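Local structure of arginine kinase (Cydia pomonella granulosis virus, 6VVG) at residues K44-F56 and F79-Y93. The protein binds adenine nucleotide and is probably a serine/threonine protein kinase that works as a side-to-side dimer. Numbering follows the deposited sequence.
With AMP (adenosine monophosphate), chain C.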
loop_
_atom_site.group_PDB
_atom_site.type_symbol
_atom_site.label_atom_id
_atom_site.label_comp_id
_atom_site.label_asym_id
_atom_site.label_seq_id
_atom_site.Cartn_x
_atom_site.Cartn_y
_atom_site.Cartn_z
ATOM N N LYS A 44 27.109 -5.105 -14.392
ATOM C CA LYS A 44 25.743 -4.620 -14.538
ATOM C C LYS A 44 25.558 -3.254 -13.889
ATOM O O LYS A 44 26.019 -3.004 -12.773
ATOM C CB LYS A 44 24.762 -5.616 -13.922
ATOM C CG LYS A 44 23.299 -5.265 -14.141
ATOM C CD LYS A 44 22.401 -6.452 -13.828
ATOM C CE LYS A 44 20.956 -6.166 -14.209
ATOM N NZ LYS A 44 20.024 -6.396 -13.067
ATOM N N ARG A 45 24.871 -2.372 -14.608
ATOM C CA ARG A 45 24.490 -1.071 -14.084
ATOM C C ARG A 45 23.125 -1.166 -13.417
ATOM O O ARG A 45 22.211 -1.816 -13.932
ATOM C CB ARG A 45 24.451 -0.028 -15.201
ATOM C CG ARG A 45 25.753 0.715 -15.390
ATOM C CD ARG A 45 26.800 -0.172 -16.049
ATOM N NE ARG A 45 27.939 0.607 -16.527
ATOM C CZ ARG A 45 29.157 0.113 -16.719
ATOM N NH1 ARG A 45 29.400 -1.168 -16.479
ATOM N NH2 ARG A 45 30.133 0.901 -17.151
ATOM N N PHE A 46 22.994 -0.522 -12.267
ATOM C CA PHE A 46 21.727 -0.420 -11.561
ATOM C C PHE A 46 21.385 1.054 -11.380
ATOM O O PHE A 46 22.193 1.942 -11.664
ATOM C CB PHE A 46 21.793 -1.125 -10.193
ATOM C CG PHE A 46 22.165 -2.589 -10.270
ATOM C CD1 PHE A 46 21.184 -3.553 -10.418
ATOM C CD2 PHE A 46 23.492 -2.999 -10.191
ATOM C CE1 PHE A 46 21.508 -4.895 -10.489
ATOM C CE2 PHE A 46 23.821 -4.347 -10.263
ATOM C CZ PHE A 46 22.826 -5.293 -10.414
ATOM N N VAL A 47 20.212 1.305 -10.807
ATOM C CA VAL A 47 19.768 2.646 -10.447
ATOM C C VAL A 47 19.532 2.673 -8.944
ATOM O O VAL A 47 18.716 1.897 -8.429
ATOM C CB VAL A 47 18.489 3.040 -11.201
ATOM C CG1 VAL A 47 17.867 4.279 -10.574
ATOM C CG2 VAL A 47 18.785 3.263 -12.677
ATOM N N CYS A 48 20.231 3.559 -8.237
ATOM C CA CYS A 48 20.037 3.726 -6.799
ATOM C C CYS A 48 19.345 5.058 -6.537
ATOM O O CYS A 48 19.885 6.115 -6.880
ATOM C CB CYS A 48 21.360 3.668 -6.035
ATOM S SG CYS A 48 21.156 4.056 -4.267
ATOM N N LYS A 49 18.161 5.005 -5.934
ATOM C CA LYS A 49 17.329 6.167 -5.649
ATOM C C LYS A 49 17.386 6.433 -4.152
ATOM O O LYS A 49 17.040 5.557 -3.352
ATOM C CB LYS A 49 15.895 5.906 -6.106
ATOM C CG LYS A 49 14.876 6.952 -5.732
ATOM C CD LYS A 49 13.551 6.642 -6.426
ATOM C CE LYS A 49 12.606 7.827 -6.389
ATOM N NZ LYS A 49 11.252 7.474 -6.907
ATOM N N ILE A 50 17.836 7.627 -3.784
ATOM C CA ILE A 50 17.965 8.038 -2.391
ATOM C C ILE A 50 16.813 8.980 -2.071
ATOM O O ILE A 50 16.655 10.020 -2.720
ATOM C CB ILE A 50 19.317 8.723 -2.138
ATOM C CG1 ILE A 50 20.475 7.761 -2.411
ATOM C CG2 ILE A 50 19.390 9.240 -0.710
ATOM C CD1 ILE A 50 21.848 8.412 -2.340
ATOM N N VAL A 51 16.021 8.639 -1.058
ATOM C CA VAL A 51 14.861 9.434 -0.669
ATOM C C VAL A 51 15.136 10.106 0.668
ATOM O O VAL A 51 15.704 9.495 1.581
ATOM C CB VAL A 51 13.584 8.573 -0.596
ATOM C CG1 VAL A 51 12.418 9.390 -0.058
ATOM C CG2 VAL A 51 13.247 7.988 -1.965
ATOM N N LYS A 52 14.699 11.359 0.787
ATOM C CA LYS A 52 14.956 12.151 1.978
ATOM C C LYS A 52 14.215 11.571 3.182
ATOM O O LYS A 52 13.196 10.889 3.028
ATOM C CB LYS A 52 14.513 13.598 1.759
ATOM C CG LYS A 52 15.535 14.509 1.090
ATOM C CD LYS A 52 14.961 15.910 0.845
ATOM C CE LYS A 52 15.565 16.937 1.801
ATOM N NZ LYS A 52 15.099 18.326 1.521
ATOM N N PRO A 53 14.699 11.838 4.396
ATOM C CA PRO A 53 13.952 11.411 5.588
ATOM C C PRO A 53 12.569 12.039 5.648
ATOM O O PRO A 53 12.370 13.195 5.269
ATOM C CB PRO A 53 14.836 11.877 6.756
ATOM C CG PRO A 53 15.735 12.973 6.152
ATOM C CD PRO A 53 15.989 12.468 4.742
ATOM N N SER A 54 11.608 11.251 6.133
ATOM C CA SER A 54 10.244 11.709 6.391
ATOM C C SER A 54 9.532 12.166 5.122
ATOM O O SER A 54 8.625 13.002 5.178
ATOM C CB SER A 54 10.222 12.832 7.432
ATOM O OG SER A 54 10.555 12.356 8.724
ATOM N N THR A 55 9.912 11.618 3.970
ATOM C CA THR A 55 9.214 11.922 2.731
ATOM C C THR A 55 8.763 10.684 1.968
ATOM O O THR A 55 8.143 10.826 0.909
ATOM C CB THR A 55 10.093 12.773 1.798
ATOM O OG1 THR A 55 11.338 12.103 1.561
ATOM C CG2 THR A 55 10.354 14.144 2.398
ATOM N N PHE A 56 9.044 9.485 2.464
ATOM C CA PHE A 56 8.815 8.293 1.661
ATOM C C PHE A 56 7.332 7.947 1.590
ATOM O O PHE A 56 6.630 7.957 2.606
ATOM C CB PHE A 56 9.589 7.107 2.228
ATOM C CG PHE A 56 9.642 5.928 1.302
ATOM C CD1 PHE A 56 10.271 6.031 0.076
ATOM C CD2 PHE A 56 9.056 4.722 1.650
ATOM C CE1 PHE A 56 10.324 4.958 -0.786
ATOM C CE2 PHE A 56 9.106 3.640 0.789
ATOM C CZ PHE A 56 9.741 3.759 -0.430
ATOM N N PHE A 79 16.224 -2.563 -0.912
ATOM C CA PHE A 79 15.504 -1.412 -0.383
ATOM C C PHE A 79 15.778 -1.342 1.111
ATOM O O PHE A 79 15.581 -2.328 1.829
ATOM C CB PHE A 79 14.004 -1.519 -0.676
ATOM C CG PHE A 79 13.166 -0.510 0.051
ATOM C CD1 PHE A 79 13.425 0.851 -0.057
ATOM C CD2 PHE A 79 12.109 -0.925 0.836
ATOM C CE1 PHE A 79 12.640 1.771 0.620
ATOM C CE2 PHE A 79 11.324 -0.015 1.511
ATOM C CZ PHE A 79 11.587 1.334 1.406
ATOM N N VAL A 80 16.255 -0.188 1.562
ATOM C CA VAL A 80 16.552 0.060 2.964
ATOM C C VAL A 80 15.807 1.327 3.356
ATOM O O VAL A 80 16.108 2.409 2.841
ATOM C CB VAL A 80 18.055 0.212 3.223
ATOM C CG1 VAL A 80 18.293 0.480 4.698
ATOM C CG2 VAL A 80 18.805 -1.022 2.758
ATOM N N PHE A 81 14.833 1.197 4.251
ATOM C CA PHE A 81 14.117 2.341 4.796
ATOM C C PHE A 81 14.660 2.645 6.185
ATOM O O PHE A 81 14.883 1.732 6.984
ATOM C CB PHE A 81 12.612 2.071 4.865
ATOM C CG PHE A 81 11.879 2.967 5.821
ATOM C CD1 PHE A 81 11.410 4.207 5.415
ATOM C CD2 PHE A 81 11.656 2.568 7.128
ATOM C CE1 PHE A 81 10.738 5.031 6.301
ATOM C CE2 PHE A 81 10.988 3.385 8.014
ATOM C CZ PHE A 81 10.529 4.618 7.602
ATOM N N ASN A 82 14.886 3.930 6.462
ATOM C CA ASN A 82 15.287 4.398 7.785
ATOM C C ASN A 82 14.340 5.505 8.222
ATOM O O ASN A 82 14.129 6.471 7.484
ATOM C CB ASN A 82 16.731 4.913 7.791
ATOM C CG ASN A 82 17.734 3.822 7.517
ATOM O OD1 ASN A 82 17.941 2.925 8.340
ATOM N ND2 ASN A 82 18.366 3.886 6.354
ATOM N N ASP A 83 13.752 5.358 9.410
ATOM C CA ASP A 83 12.864 6.399 9.919
ATOM C C ASP A 83 13.611 7.711 10.126
ATOM O O ASP A 83 13.082 8.791 9.835
ATOM C CB ASP A 83 12.227 5.938 11.228
ATOM C CG ASP A 83 11.160 6.892 11.727
ATOM O OD1 ASP A 83 10.148 7.070 11.017
ATOM O OD2 ASP A 83 11.333 7.467 12.822
ATOM N N ASN A 84 14.844 7.639 10.624
ATOM C CA ASN A 84 15.625 8.813 10.998
ATOM C C ASN A 84 16.759 9.083 10.014
ATOM O O ASN A 84 17.866 9.456 10.408
ATOM C CB ASN A 84 16.186 8.655 12.411
ATOM C CG ASN A 84 16.637 9.975 13.016
ATOM O OD1 ASN A 84 16.113 11.037 12.683
ATOM N ND2 ASN A 84 17.617 9.911 13.914
ATOM N N GLY A 85 16.508 8.889 8.726
ATOM C CA GLY A 85 17.537 9.167 7.746
ATOM C C GLY A 85 17.079 8.897 6.333
ATOM O O GLY A 85 15.884 8.919 6.028
ATOM N N GLU A 86 18.059 8.654 5.467
ATOM C CA GLU A 86 17.801 8.394 4.060
ATOM C C GLU A 86 17.409 6.939 3.846
ATOM O O GLU A 86 17.818 6.044 4.593
ATOM C CB GLU A 86 19.042 8.720 3.225
ATOM C CG GLU A 86 19.536 10.151 3.361
ATOM C CD GLU A 86 20.677 10.466 2.412
ATOM O OE1 GLU A 86 21.701 9.754 2.457
ATOM O OE2 GLU A 86 20.550 11.422 1.620
ATOM N N SER A 87 16.610 6.707 2.808
ATOM C CA SER A 87 16.212 5.371 2.396
ATOM C C SER A 87 16.636 5.134 0.953
ATOM O O SER A 87 16.614 6.045 0.117
ATOM C CB SER A 87 14.703 5.163 2.542
ATOM O OG SER A 87 14.262 5.554 3.830
ATOM N N LEU A 88 17.019 3.897 0.672
ATOM C CA LEU A 88 17.609 3.528 -0.603
ATOM C C LEU A 88 16.719 2.550 -1.352
ATOM O O LEU A 88 16.202 1.596 -0.766
ATOM C CB LEU A 88 18.973 2.874 -0.398
ATOM C CG LEU A 88 20.022 3.563 0.470
ATOM C CD1 LEU A 88 21.385 2.886 0.267
ATOM C CD2 LEU A 88 20.088 5.032 0.135
ATOM N N LEU A 89 16.571 2.770 -2.654
ATOM C CA LEU A 89 15.971 1.796 -3.556
ATOM C C LEU A 89 16.977 1.491 -4.658
ATOM O O LEU A 89 17.357 2.390 -5.415
ATOM C CB LEU A 89 14.665 2.310 -4.160
ATOM C CG LEU A 89 13.420 2.420 -3.283
ATOM C CD1 LEU A 89 13.554 3.593 -2.341
ATOM C CD2 LEU A 89 12.183 2.557 -4.160
ATOM N N ILE A 90 17.412 0.237 -4.748
ATOM C CA ILE A 90 18.335 -0.204 -5.790
ATOM C C ILE A 90 17.537 -1.030 -6.788
ATOM O O ILE A 90 17.041 -2.115 -6.456
ATOM C CB ILE A 90 19.516 -1.000 -5.220
ATOM C CG1 ILE A 90 20.299 -0.131 -4.233
ATOM C CG2 ILE A 90 20.419 -1.478 -6.347
ATOM C CD1 ILE A 90 21.438 -0.852 -3.541
ATOM N N MET A 91 17.421 -0.520 -8.012
ATOM C CA MET A 91 16.556 -1.080 -9.037
ATOM C C MET A 91 17.343 -1.267 -10.328
ATOM O O MET A 91 18.468 -0.780 -10.475
ATOM C CB MET A 91 15.346 -0.167 -9.292
ATOM C CG MET A 91 15.733 1.229 -9.786
ATOM S SD MET A 91 14.321 2.332 -9.993
ATOM C CE MET A 91 13.585 2.256 -8.362
ATOM N N ASP A 92 16.737 -1.984 -11.267
ATOM C CA ASP A 92 17.359 -2.172 -12.568
ATOM C C ASP A 92 17.490 -0.838 -13.297
ATOM O O ASP A 92 16.681 0.075 -13.114
ATOM C CB ASP A 92 16.532 -3.130 -13.430
ATOM C CG ASP A 92 16.807 -4.588 -13.130
ATOM O OD1 ASP A 92 17.914 -4.913 -12.655
ATOM O OD2 ASP A 92 15.908 -5.416 -13.385
ATOM N N TYR A 93 18.531 -0.732 -14.126
ATOM C CA TYR A 93 18.602 0.273 -15.181
ATOM C C TYR A 93 18.005 -0.356 -16.435
ATOM O O TYR A 93 18.522 -1.365 -16.922
ATOM C CB TYR A 93 20.047 0.713 -15.427
ATOM C CG TYR A 93 20.193 1.830 -16.443
ATOM C CD1 TYR A 93 19.968 1.601 -17.795
ATOM C CD2 TYR A 93 20.552 3.113 -16.049
ATOM C CE1 TYR A 93 20.092 2.616 -18.723
ATOM C CE2 TYR A 93 20.683 4.134 -16.973
ATOM C CZ TYR A 93 20.451 3.880 -18.308
ATOM O OH TYR A 93 20.579 4.890 -19.234
HETATM P P AMP C . 12.616 8.888 -11.453
HETATM O O1P AMP C . 11.820 10.165 -11.612
HETATM O O2P AMP C . 12.216 7.951 -12.567
HETATM O O3P AMP C . 12.445 8.406 -10.032
HETATM O "O5'" AMP C . 14.167 9.198 -11.644
HETATM C "C5'" AMP C . 14.600 10.359 -12.335
HETATM C "C4'" AMP C . 15.100 10.033 -13.722
HETATM O "O4'" AMP C . 16.135 9.013 -13.654
HETATM C "C3'" AMP C . 14.081 9.447 -14.688
HETATM O "O3'" AMP C . 13.225 10.425 -15.254
HETATM C "C2'" AMP C . 14.976 8.754 -15.704
HETATM O "O2'" AMP C . 15.583 9.701 -16.571
HETATM C "C1'" AMP C . 16.049 8.169 -14.786
HETATM N N9 AMP C . 15.673 6.819 -14.327
HETATM C C8 AMP C . 14.859 6.584 -13.294
HETATM N N7 AMP C . 14.724 5.264 -13.166
HETATM C C5 AMP C . 15.455 4.681 -14.127
HETATM C C6 AMP C . 15.661 3.358 -14.438
HETATM N N6 AMP C . 15.174 2.125 -13.852
HETATM N N1 AMP C . 16.441 3.027 -15.456
HETATM C C2 AMP C . 17.036 4.000 -16.188
HETATM N N3 AMP C . 16.835 5.304 -15.886
HETATM C C4 AMP C . 16.040 5.639 -14.851
HETATM O O HOH W 1 19.932 -3.074 -14.337
HETATM O O HOH W 2 14.044 8.207 4.058
#
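Asp92 OD1 is gripped from several sides: Lys44 NZ reaches it at 2.6 Å in a salt bridge, a water bound to Arg45 O and Tyr93 N lies within hydrogen-bonding distance, and His77 adds a further hydrogen bond. The ammonium meets the oxygen on its syn side, 30° out of the carboxylate plane. From here strand 45-51 runs antiparallel to strand 87-92, with Val47, Lys49 and Val51 each exchanging two backbone hydrogen bonds with Met91, Leu89 and Ser87, respectively. They are the third and fourth strands in order across the five-stranded antiparallel sheet of the kinase N-lobe, and strand 87-92 leads into the hinge. Val47 CG2 lies 3.6 Å from AMP C6, while the Tyr93 ring carries AMP C2 over its centre and Asp92 O takes a weak bond from the adenine N6. Met91 CG, placed between its backbone N and carbonyl carbon (chi1 61°), packs 3.6 Å from Val47 CB. Lys49, fully extended, sends NZ to a salt bridge with Glu60 of helix 59-66, as in the lysine to helix C glutamate pair of protein kinases, and weakly to the AMP phosphate. Beyond the strand, the Phe56 ring slides past that of Phe79, planes 29° apart, with Phe56 CE1 3.8 Å from Leu89 CD1. Strand 76-82 continues the sheet into the second subunit.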